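Local coordinates for CsoZ (Staphylococcus aureus, PDB 6FF1), which probably acts as a metallochaperone in copper homeostasis and adopts the heavy-metal-associated fold, though how it would hold copper is not established, at residues Q4-T9 with Q42-Y47; G30-N35 with S46-A51. One frame throughout, in Å; residues are numbered along the deposited sequence.

Contact 1: residues Q4-T9 with Q42-Y47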
loop_
_atom_site.group_PDB
_atom_site.type_symbol
_atom_site.label_atom_id
_atom_site.label_comp_id
_atom_site.label_asym_id
_atom_site.label_seq_id
_atom_site.Cartn_x
_atom_site.Cartn_y
_atom_site.Cartn_z
ATOM N N GLN A 4 -1.561 -11.952 0.746
ATOM C CA GLN A 4 -0.397 -11.148 0.914
ATOM C C GLN A 4 0.079 -10.774 -0.461
ATOM O O GLN A 4 0.191 -11.616 -1.351
ATOM C CB GLN A 4 0.693 -11.875 1.688
ATOM C CG GLN A 4 1.863 -10.930 2.012
ATOM C CD GLN A 4 2.800 -11.372 3.109
ATOM O OE1 GLN A 4 3.490 -10.524 3.704
ATOM N NE2 GLN A 4 2.830 -12.683 3.405
ATOM N N ASN A 5 0.403 -9.510 -0.636
ATOM C CA ASN A 5 0.985 -9.013 -1.888
ATOM C C ASN A 5 2.115 -8.058 -1.607
ATOM O O ASN A 5 2.107 -7.315 -0.595
ATOM C CB ASN A 5 -0.021 -8.218 -2.701
ATOM C CG ASN A 5 -1.000 -9.019 -3.439
ATOM O OD1 ASN A 5 -1.917 -9.591 -2.881
ATOM N ND2 ASN A 5 -0.828 -9.047 -4.767
ATOM N N THR A 6 3.061 -8.061 -2.524
ATOM C CA THR A 6 4.055 -6.991 -2.641
ATOM C C THR A 6 3.662 -6.159 -3.823
ATOM O O THR A 6 3.503 -6.678 -4.919
ATOM C CB THR A 6 5.447 -7.555 -2.776
ATOM O OG1 THR A 6 5.727 -8.405 -1.664
ATOM C CG2 THR A 6 6.466 -6.420 -2.879
ATOM N N ILE A 7 3.447 -4.893 -3.588
ATOM C CA ILE A 7 3.070 -3.922 -4.591
ATOM C C ILE A 7 4.282 -3.067 -4.880
ATOM O O ILE A 7 4.881 -2.509 -3.925
ATOM C CB ILE A 7 1.889 -3.071 -4.149
ATOM C CG1 ILE A 7 0.709 -3.946 -3.741
ATOM C CG2 ILE A 7 1.552 -2.072 -5.211
ATOM C CD1 ILE A 7 -0.400 -3.205 -3.021
ATOM N N TYR A 8 4.656 -2.957 -6.139
ATOM C CA TYR A 8 5.881 -2.269 -6.519
ATOM C C TYR A 8 5.551 -0.878 -6.975
ATOM O O TYR A 8 5.012 -0.653 -8.043
ATOM C CB TYR A 8 6.604 -3.050 -7.605
ATOM C CG TYR A 8 7.105 -4.373 -7.118
ATOM C CD1 TYR A 8 6.243 -5.483 -7.047
ATOM C CD2 TYR A 8 8.418 -4.526 -6.687
ATOM C CE1 TYR A 8 6.706 -6.699 -6.576
ATOM C CE2 TYR A 8 8.858 -5.767 -6.258
ATOM C CZ TYR A 8 7.995 -6.830 -6.199
ATOM O OH TYR A 8 8.451 -8.068 -5.758
ATOM N N THR A 9 5.771 0.069 -6.080
ATOM C CA THR A 9 5.400 1.461 -6.333
ATOM C C THR A 9 6.571 2.257 -6.850
ATOM O O THR A 9 7.733 1.847 -6.715
ATOM C CB THR A 9 4.833 2.166 -5.122
ATOM O OG1 THR A 9 5.869 2.487 -4.207
ATOM C CG2 THR A 9 3.767 1.334 -4.451
ATOM N N GLN A 42 8.658 -0.909 -2.369
ATOM C CA GLN A 42 7.809 -2.056 -2.168
ATOM C C GLN A 42 6.894 -1.841 -1.006
ATOM O O GLN A 42 7.331 -1.531 0.103
ATOM C CB GLN A 42 8.655 -3.296 -1.929
ATOM C CG GLN A 42 9.401 -3.675 -3.215
ATOM C CD GLN A 42 10.333 -4.841 -2.988
ATOM O OE1 GLN A 42 10.095 -5.638 -2.102
ATOM N NE2 GLN A 42 11.363 -4.946 -3.814
ATOM N N VAL A 43 5.611 -2.104 -1.266
ATOM C CA VAL A 43 4.571 -2.031 -0.269
ATOM C C VAL A 43 4.091 -3.421 -0.054
ATOM O O VAL A 43 3.541 -4.056 -0.976
ATOM C CB VAL A 43 3.432 -1.111 -0.745
ATOM C CG1 VAL A 43 2.262 -1.141 0.218
ATOM C CG2 VAL A 43 3.929 0.287 -0.985
ATOM N N THR A 44 4.333 -3.989 1.106
ATOM C CA THR A 44 3.850 -5.333 1.419
ATOM C C THR A 44 2.640 -5.229 2.280
ATOM O O THR A 44 2.641 -4.491 3.277
ATOM C CB THR A 44 4.874 -6.232 2.139
ATOM O OG1 THR A 44 5.336 -5.602 3.337
ATOM C CG2 THR A 44 6.056 -6.512 1.222
ATOM N N VAL A 45 1.602 -5.971 1.926
ATOM C CA VAL A 45 0.312 -5.832 2.555
ATOM C C VAL A 45 -0.270 -7.213 2.769
ATOM O O VAL A 45 -0.219 -8.044 1.893
ATOM C CB VAL A 45 -0.595 -4.965 1.710
ATOM C CG1 VAL A 45 -0.231 -3.539 1.583
ATOM C CG2 VAL A 45 -0.794 -5.481 0.338
ATOM N N SER A 46 -0.898 -7.413 3.928
ATOM C CA SER A 46 -1.716 -8.573 4.227
ATOM C C SER A 46 -3.131 -8.101 4.451
ATOM O O SER A 46 -3.383 -7.131 5.184
ATOM C CB SER A 46 -1.231 -9.285 5.480
ATOM O OG SER A 46 0.065 -9.732 5.280
ATOM N N TYR A 47 -4.074 -8.730 3.742
ATOM C CA TYR A 47 -5.408 -8.183 3.724
ATOM C C TYR A 47 -6.437 -9.264 3.382
ATOM O O TYR A 47 -6.122 -10.304 2.838
ATOM C CB TYR A 47 -5.522 -7.078 2.659
ATOM C CG TYR A 47 -5.259 -7.541 1.258
ATOM C CD1 TYR A 47 -3.993 -7.595 0.782
ATOM C CD2 TYR A 47 -6.271 -7.999 0.430
ATOM C CE1 TYR A 47 -3.702 -8.124 -0.476
ATOM C CE2 TYR A 47 -5.992 -8.487 -0.806
ATOM C CZ TYR A 47 -4.717 -8.528 -1.272
ATOM O OH TYR A 47 -4.490 -9.039 -2.548
HETATM O O HOH W 1 2.387 -8.484 5.230
#
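The phenol of Y47 donates a hydrogen bond to the side-chain carbonyl of N5, with OH 2.7 Å from OD1. Y47 CG lies between its backbone N and carbonyl carbon (chi1 61°). OD1 lies at the edge of the tyrosine ring, whereas the hydroxyl stands about 45° out of the amide carbonyl plane. Backbone bonds pair N5 with V45 and I7 with V43 in both directions, an antiparallel register; I7 N to V43 O is short (2.7 Å) and nearly straight, at 174°.

On the face carrying Q4, T6, Y8, Q42, T44 and S46, Q4 OE1 and S46 OG are 3.9 Å apart and not directly bonded; one water donates to OE1 and hydrogen-bonds OG. Q42 lies alongside Y8, its NE2 3.6 Å from ring atom CE2. T6 CG2 sits over the rim of one face of that ring.

The face carrying N5, I7, V43 and V45 is mainly aliphatic, with the N5-Y47 bond at one end: I7 CD1 reaches V45 CG2 at 4.1 Å, and T9 CG2 packs on V43 CG2 at 3.6 Å. Helix 53-62 covers it, L53 touching N5 and I7, and I56 touching I7 and Y47. Strands 31-36 and 66-68 flank the pair in the sheet.

Contact 2: residues G30-N35 with S46-A51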
loop_
_atom_site.group_PDB
_atom_site.type_symbol
_atom_site.label_atom_id
_atom_site.label_comp_id
_atom_site.label_asym_id
_atom_site.label_seq_id
_atom_site.Cartn_x
_atom_site.Cartn_y
_atom_site.Cartn_z
ATOM N N GLY A 30 -10.042 -4.585 6.650
ATOM C CA GLY A 30 -9.504 -5.795 6.055
ATOM C C GLY A 30 -8.022 -5.787 5.835
ATOM O O GLY A 30 -7.457 -6.834 5.552
ATOM N N VAL A 31 -7.406 -4.594 5.920
ATOM C CA VAL A 31 -5.947 -4.532 5.770
ATOM C C VAL A 31 -5.318 -4.638 7.155
ATOM O O VAL A 31 -5.594 -3.808 8.011
ATOM C CB VAL A 31 -5.489 -3.243 5.087
ATOM C CG1 VAL A 31 -3.962 -3.236 5.058
ATOM C CG2 VAL A 31 -6.063 -3.165 3.670
ATOM N N HIS A 32 -4.461 -5.621 7.313
ATOM C CA HIS A 32 -3.834 -5.857 8.592
ATOM C C HIS A 32 -2.376 -5.332 8.419
ATOM O O HIS A 32 -2.125 -4.162 8.419
ATOM C CB HIS A 32 -4.058 -7.311 8.993
ATOM C CG HIS A 32 -5.498 -7.727 8.906
ATOM N ND1 HIS A 32 -6.518 -6.961 9.418
ATOM C CD2 HIS A 32 -6.085 -8.792 8.330
ATOM C CE1 HIS A 32 -7.673 -7.545 9.175
ATOM N NE2 HIS A 32 -7.442 -8.673 8.536
ATOM N N GLN A 33 -1.464 -6.146 8.143
ATOM C CA GLN A 33 -0.053 -5.781 8.155
ATOM C C GLN A 33 0.262 -4.934 6.910
ATOM O O GLN A 33 -0.134 -5.278 5.789
ATOM C CB GLN A 33 0.803 -7.034 8.241
ATOM C CG GLN A 33 0.680 -7.833 9.566
ATOM C CD GLN A 33 -0.220 -9.042 9.501
ATOM O OE1 GLN A 33 -1.268 -8.991 8.891
ATOM N NE2 GLN A 33 0.171 -10.129 10.128
ATOM N N VAL A 34 1.032 -3.866 7.073
ATOM C CA VAL A 34 1.485 -3.038 5.983
ATOM C C VAL A 34 2.926 -2.595 6.257
ATOM O O VAL A 34 3.215 -2.174 7.368
ATOM C CB VAL A 34 0.660 -1.753 5.808
ATOM C CG1 VAL A 34 1.205 -0.851 4.694
ATOM C CG2 VAL A 34 -0.798 -2.078 5.598
ATOM N N ASN A 35 3.791 -2.730 5.280
ATOM C CA ASN A 35 5.140 -2.194 5.367
ATOM C C ASN A 35 5.519 -1.563 4.073
ATOM O O ASN A 35 5.293 -2.165 3.030
ATOM C CB ASN A 35 6.164 -3.287 5.659
ATOM C CG ASN A 35 7.543 -2.751 5.762
ATOM O OD1 ASN A 35 8.351 -2.852 4.820
ATOM N ND2 ASN A 35 7.803 -2.152 6.894
ATOM N N SER A 46 -0.898 -7.413 3.928
ATOM C CA SER A 46 -1.716 -8.573 4.227
ATOM C C SER A 46 -3.131 -8.101 4.451
ATOM O O SER A 46 -3.383 -7.131 5.184
ATOM C CB SER A 46 -1.231 -9.285 5.480
ATOM O OG SER A 46 0.065 -9.732 5.280
ATOM N N TYR A 47 -4.074 -8.730 3.742
ATOM C CA TYR A 47 -5.408 -8.183 3.724
ATOM C C TYR A 47 -6.437 -9.264 3.382
ATOM O O TYR A 47 -6.122 -10.304 2.838
ATOM C CB TYR A 47 -5.522 -7.078 2.659
ATOM C CG TYR A 47 -5.259 -7.541 1.258
ATOM C CD1 TYR A 47 -3.993 -7.595 0.782
ATOM C CD2 TYR A 47 -6.271 -7.999 0.430
ATOM C CE1 TYR A 47 -3.702 -8.124 -0.476
ATOM C CE2 TYR A 47 -5.992 -8.487 -0.806
ATOM C CZ TYR A 47 -4.717 -8.528 -1.272
ATOM O OH TYR A 47 -4.490 -9.039 -2.548
ATOM N N GLU A 48 -7.662 -8.952 3.699
ATOM C CA GLU A 48 -8.812 -9.782 3.395
ATOM C C GLU A 48 -9.989 -8.917 3.043
ATOM O O GLU A 48 -10.063 -7.735 3.416
ATOM C CB GLU A 48 -9.177 -10.690 4.557
ATOM C CG GLU A 48 -9.593 -9.927 5.802
ATOM C CD GLU A 48 -9.839 -10.846 6.998
ATOM O OE1 GLU A 48 -9.208 -10.624 8.045
ATOM O OE2 GLU A 48 -10.671 -11.793 6.903
ATOM N N THR A 49 -10.992 -9.540 2.375
ATOM C CA THR A 49 -12.260 -8.892 2.067
ATOM C C THR A 49 -12.786 -8.196 3.332
ATOM O O THR A 49 -12.755 -8.811 4.388
ATOM C CB THR A 49 -13.253 -9.940 1.589
ATOM O OG1 THR A 49 -12.686 -10.498 0.429
ATOM C CG2 THR A 49 -14.613 -9.363 1.298
ATOM N N PRO A 50 -13.189 -6.929 3.236
ATOM C CA PRO A 50 -13.520 -6.199 2.008
ATOM C C PRO A 50 -12.383 -5.538 1.239
ATOM O O PRO A 50 -12.599 -4.924 0.192
ATOM C CB PRO A 50 -14.491 -5.107 2.513
ATOM C CG PRO A 50 -14.011 -4.834 3.895
ATOM C CD PRO A 50 -13.649 -6.196 4.429
ATOM N N ALA A 51 -11.188 -5.576 1.833
ATOM C CA ALA A 51 -10.020 -5.025 1.146
ATOM C C ALA A 51 -9.687 -5.958 -0.009
ATOM O O ALA A 51 -9.875 -7.158 0.094
ATOM C CB ALA A 51 -8.842 -4.909 2.123
#
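A beta bulge in strand 31-36 interrupts its antiparallel pairing with the end of strand 42-47: H32 and Q33 together face S46. The evidence is the bonding, H32 N to S46 O (2.8 Å) and S46 N to Q33 O (2.9 Å), with the extra residue absorbed at H32, whose psi of -97° departs from an extended strand.

Beyond the bulge V31 pairs with Y47, and G30 O accepts E48 N at 2.8 Å while also lying close to the CA of Y47. The same oxygen sits over the centre of the H32 ring, 3.5 Å above its plane. At the positive phi of G30 (97°) a CB would jam against the preceding carbonyl, and it would also point at E48 O and collide; lacking one, G30 CA approaches E48 O to 3.3 Å.

H32 NE2 donates to E48 OE1 (2.7 Å), which accepts through its anti lone pair. OE1 is almost in the imidazole plane, yet the carboxylate plane stands 85° to the ring. The carboxylate and the G30 carbonyl over the ring face could favour a charged imidazole. H32 has two deposited conformers, and both the bond and the ring placement hold for the one described. The Q33 chain bends at chi2, turning CD back, and OE1 lies 3.4 Å from S46 CB.

On the inner face V31 CG2 packs on A51 CB at 3.6 Å, next to I25 and I56 of the two helices. The cis peptide before P50 and the A51 N to E48 O bond define a type VI turn. The whole is a bulged beta hairpin, the β2-β3 unit of the ferredoxin-like βαββαβ fold.

Strand 42-47 is common to both contacts: contact 1 fixes one of its edges to strand 3-10, and contact 2 fixes the opposite edge to the outermost strand 31-36. S46 and Y47 belong to both, and T44 N to N35 O, a probable hydrogen bond of 2.8 Å, continues the pairing between them. The centre of contact 1 is about 6 Å from the centre of the chain, that of contact 2 about 9 Å. Contact 1 runs in regular register with a mainly aliphatic face under helix 53-62. Contact 2, at the sheet margin, is irregular, with a bulge, a glycine and a cis proline, and its distinctive polar pair is histidine with carboxylate rather than phenol with amide.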